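Local coordinates for protein aminotransferase class-III (Sphaerobacter thermophilus DSM 20745, PDB 6K8H) that belongs to the class-III aminotransferases, a pyridoxal-phosphate-dependent family whose large domain is built round a mixed seven-stranded beta sheet, and forms a two-subunit assembly, at residues B[420-423]-B[424-427]; B[68-71]-B[72-75]. All coordinates share one frame; numbering follows the deposited sequence.

Interaction 1 of 2, residues B[420-423]-B[424-427]; sequences CLST and PMGV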
# COMPACT_ATOMS: atom_id res chain seq x y z
N CYS B 420 9.15 -11.92 18.29
CA CYS B 420 7.74 -12.05 18.60
C CYS B 420 7.36 -13.53 18.65
O CYS B 420 7.92 -14.37 17.93
CB CYS B 420 6.85 -11.28 17.62
SG CYS B 420 6.98 -11.84 15.90
N LEU B 421 6.41 -13.85 19.52
CA LEU B 421 5.85 -15.19 19.54
C LEU B 421 4.70 -15.35 18.55
O LEU B 421 4.07 -14.38 18.11
CB LEU B 421 5.37 -15.54 20.95
CG LEU B 421 6.27 -15.20 22.12
CD1 LEU B 421 5.55 -15.51 23.44
CD2 LEU B 421 7.56 -16.00 22.03
N SER B 422 4.42 -16.60 18.21
CA SER B 422 3.24 -16.97 17.43
C SER B 422 2.42 -18.00 18.21
O SER B 422 2.93 -18.73 19.07
CB SER B 422 3.66 -17.51 16.06
OG SER B 422 4.41 -18.71 16.19
N THR B 423 1.12 -18.06 17.89
CA THR B 423 0.22 -18.94 18.62
C THR B 423 0.55 -20.43 18.51
O THR B 423 0.17 -21.18 19.43
CB THR B 423 -1.24 -18.70 18.20
OG1 THR B 423 -1.37 -18.91 16.79
CG2 THR B 423 -1.71 -17.30 18.58
N PRO B 424 1.21 -20.95 17.46
CA PRO B 424 1.63 -22.36 17.51
C PRO B 424 2.67 -22.64 18.57
O PRO B 424 2.96 -23.82 18.83
CB PRO B 424 2.19 -22.62 16.10
CG PRO B 424 1.53 -21.62 15.24
CD PRO B 424 1.41 -20.39 16.10
N MET B 425 3.24 -21.62 19.20
CA MET B 425 4.30 -21.85 20.17
C MET B 425 3.76 -22.24 21.53
O MET B 425 2.66 -21.85 21.93
CB MET B 425 5.18 -20.60 20.33
CG MET B 425 6.08 -20.34 19.16
SD MET B 425 7.04 -18.82 19.37
CE MET B 425 7.94 -18.83 17.82
N GLY B 426 4.57 -23.03 22.24
CA GLY B 426 4.33 -23.34 23.63
C GLY B 426 5.62 -23.29 24.42
O GLY B 426 6.62 -22.72 23.98
N VAL B 427 5.59 -23.88 25.62
CA VAL B 427 6.81 -23.94 26.44
C VAL B 427 7.97 -24.59 25.70
O VAL B 427 9.11 -24.10 25.84
CB VAL B 427 6.49 -24.61 27.79
CG1 VAL B 427 7.77 -25.01 28.51
CG2 VAL B 427 5.66 -23.67 28.64
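A type I beta turn from Ser422 to Met425 reverses the chain between strand 418-420 and the C-terminal helix 427-445, and it illustrates how a side chain can fold back on the turn from which it springs. The closing bond runs from Met425 N to Ser422 O (2.9 Å, N-H...O angle 158°), with the donor well above the carbonyl plane rather than on a lone pair. Thr423 and Pro424 fill the two corner positions. Pro424 CD lies between two hydroxyls, 3.2 Å from Thr423 OG1 and 3.4 Å from Ser422 OG; Thr423 OG1 itself is hydrogen-bonded to His76 ND1.

Met425 then doubles back along the incoming chain, beside Leu421 and Ser422. Its CG lies anti to its own carbonyl carbon (chi1 -73°) and the chain beyond is fully extended, which carries SD to 3.6 Å from Ser422 N. This N-H...S bond is weak by distance yet nearly straight at 168°. Strand 418-420, an edge strand within the chain of a small three-stranded antiparallel sheet, leads into the turn, and the thioether lies beside the backbone just after it. Leu421 meets the same sulfur crosswise, CD2 standing 3.9 Å from Met425 SD, while Met425 CE reaches to 3.9 Å from Ser422 OG. Leu421 also packs on Leu346 and Leu350 of helix 337-361, and Arg342 of that helix donates to the carbonyls of Thr423 and Met425. Gly426 occupies the N-cap of helix 427-445, its amide bound by the Glu429 carboxylate from the first turn.

Interaction 2 of 2, residues B[68-71]-B[72-75]; sequences VNNY and TALI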
# COMPACT_ATOMS: atom_id res chain seq x y z
N VAL B 68 10.36 -14.04 13.98
CA VAL B 68 10.18 -12.79 13.25
C VAL B 68 8.76 -12.67 12.72
O VAL B 68 8.12 -11.64 12.89
CB VAL B 68 11.20 -12.65 12.10
CG1 VAL B 68 11.07 -11.28 11.43
CG2 VAL B 68 12.62 -12.88 12.61
N ASN B 69 8.26 -13.73 12.07
CA ASN B 69 6.87 -13.81 11.62
C ASN B 69 6.48 -12.60 10.78
O ASN B 69 5.49 -11.91 11.05
CB ASN B 69 5.94 -13.99 12.81
CG ASN B 69 6.29 -15.21 13.62
OD1 ASN B 69 6.82 -15.10 14.74
ND2 ASN B 69 6.03 -16.39 13.06
N ASN B 70 7.29 -12.35 9.75
CA ASN B 70 7.12 -11.20 8.86
C ASN B 70 6.96 -9.91 9.67
O ASN B 70 6.03 -9.12 9.48
CB ASN B 70 5.95 -11.40 7.91
CG ASN B 70 6.13 -10.63 6.62
OD1 ASN B 70 7.26 -10.40 6.21
ND2 ASN B 70 5.03 -10.22 5.99
N TYR B 71 7.89 -9.72 10.60
CA TYR B 71 7.94 -8.54 11.46
C TYR B 71 6.63 -8.34 12.21
O TYR B 71 6.05 -7.26 12.23
CB TYR B 71 8.36 -7.30 10.65
CG TYR B 71 9.87 -7.36 10.43
CD1 TYR B 71 10.41 -8.07 9.37
CD2 TYR B 71 10.74 -6.79 11.35
CE1 TYR B 71 11.79 -8.18 9.20
CE2 TYR B 71 12.11 -6.87 11.18
CZ TYR B 71 12.64 -7.57 10.11
OH TYR B 71 14.01 -7.66 9.96
N THR B 72 6.19 -9.42 12.87
CA THR B 72 5.05 -9.55 13.80
C THR B 72 3.70 -9.64 13.10
O THR B 72 2.67 -9.69 13.81
CB THR B 72 4.97 -8.42 14.86
OG1 THR B 72 4.46 -7.21 14.28
CG2 THR B 72 6.32 -8.16 15.51
N ALA B 73 3.64 -9.68 11.77
CA ALA B 73 2.35 -9.71 11.07
C ALA B 73 1.63 -11.05 11.25
O ALA B 73 0.40 -11.09 11.33
CB ALA B 73 2.53 -9.40 9.59
N LEU B 74 2.36 -12.15 11.24
CA LEU B 74 1.74 -13.48 11.25
C LEU B 74 1.74 -14.01 12.68
O LEU B 74 2.51 -14.89 13.06
CB LEU B 74 2.46 -14.41 10.27
CG LEU B 74 1.90 -14.32 8.84
CD1 LEU B 74 2.19 -12.94 8.21
CD2 LEU B 74 2.47 -15.43 7.99
N ILE B 75 0.80 -13.48 13.46
CA ILE B 75 0.72 -13.87 14.86
C ILE B 75 0.33 -15.34 15.01
O ILE B 75 0.57 -15.94 16.06
CB ILE B 75 -0.25 -12.93 15.61
CG1 ILE B 75 -0.20 -13.17 17.13
CG2 ILE B 75 -1.65 -13.03 15.03
CD1 ILE B 75 -0.48 -11.93 17.95
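Thr72 OG1 donates to Tyr71 O over only 2.6 Å, a hydroxyl folded back onto the carbonyl of the preceding residue. A chi1 of 76° sets OG1 between its own backbone N and carbonyl carbon, and the bond is strongly bent at the acceptor, with a C=O...O angle of 109°. The backbone beneath is a worked example of a rare element, a short left-handed helical turn: Asn69, Asn70 and Tyr71 all have phi and psi near +50°, and Thr72 keeps a positive phi. One i to i+4 bond, Thr72 N to Val68 O at 2.9 Å, spans it.

As the turn unwinds, Leu74 N reaches back five residues to Asn69 O (3.1 Å), while Ala73 N makes a weak bond to Asn70 O at 3.4 Å. Asn69 CB faces the outgoing chain and lies 3.6 Å from Leu74 O. Within the first half of the turn, Val68 CG1 rests over one face of the Tyr71 ring, offset toward its rim; the tyrosine side chain comes within about 6 Å of a bound (5-hydroxy-4,6-dimethylpyridin-3-yl)methyl dihydrogen phosphate. The segment also lies at the dimer interface. The amide of Asn70 is held at both ends, OD1 by Arg36 of the same chain and ND2 by the carbonyl of Thr317 of the second subunit, whose Phe318 and Ala96 pack on Ala73 and Leu74. On the aliphatic part of the same asparagine, Leu74 CD1 sits 4.1 Å from Asn70 CB.

From the N terminus, the chain leaves strand 63-66 and at once enters interaction 2, which closes a short left-handed helical turn on the way to helix 81-91. Interaction 1 closes its own turn only near the C terminus, so the two are in series and neither nests in nor crosses the other. In space they touch, with centres about 11 Å apart. Thr423 N is probably hydrogen-bonded to Ile75 O at 2.9 Å, and Cys420 SG packs on Val68 O. Arg261 joins them again by binding the carbonyls of Thr72 and Leu421. The end of strand 418-420 and the loop leading to helix 427-445 are thereby tied to a segment that lies at the subunit interface.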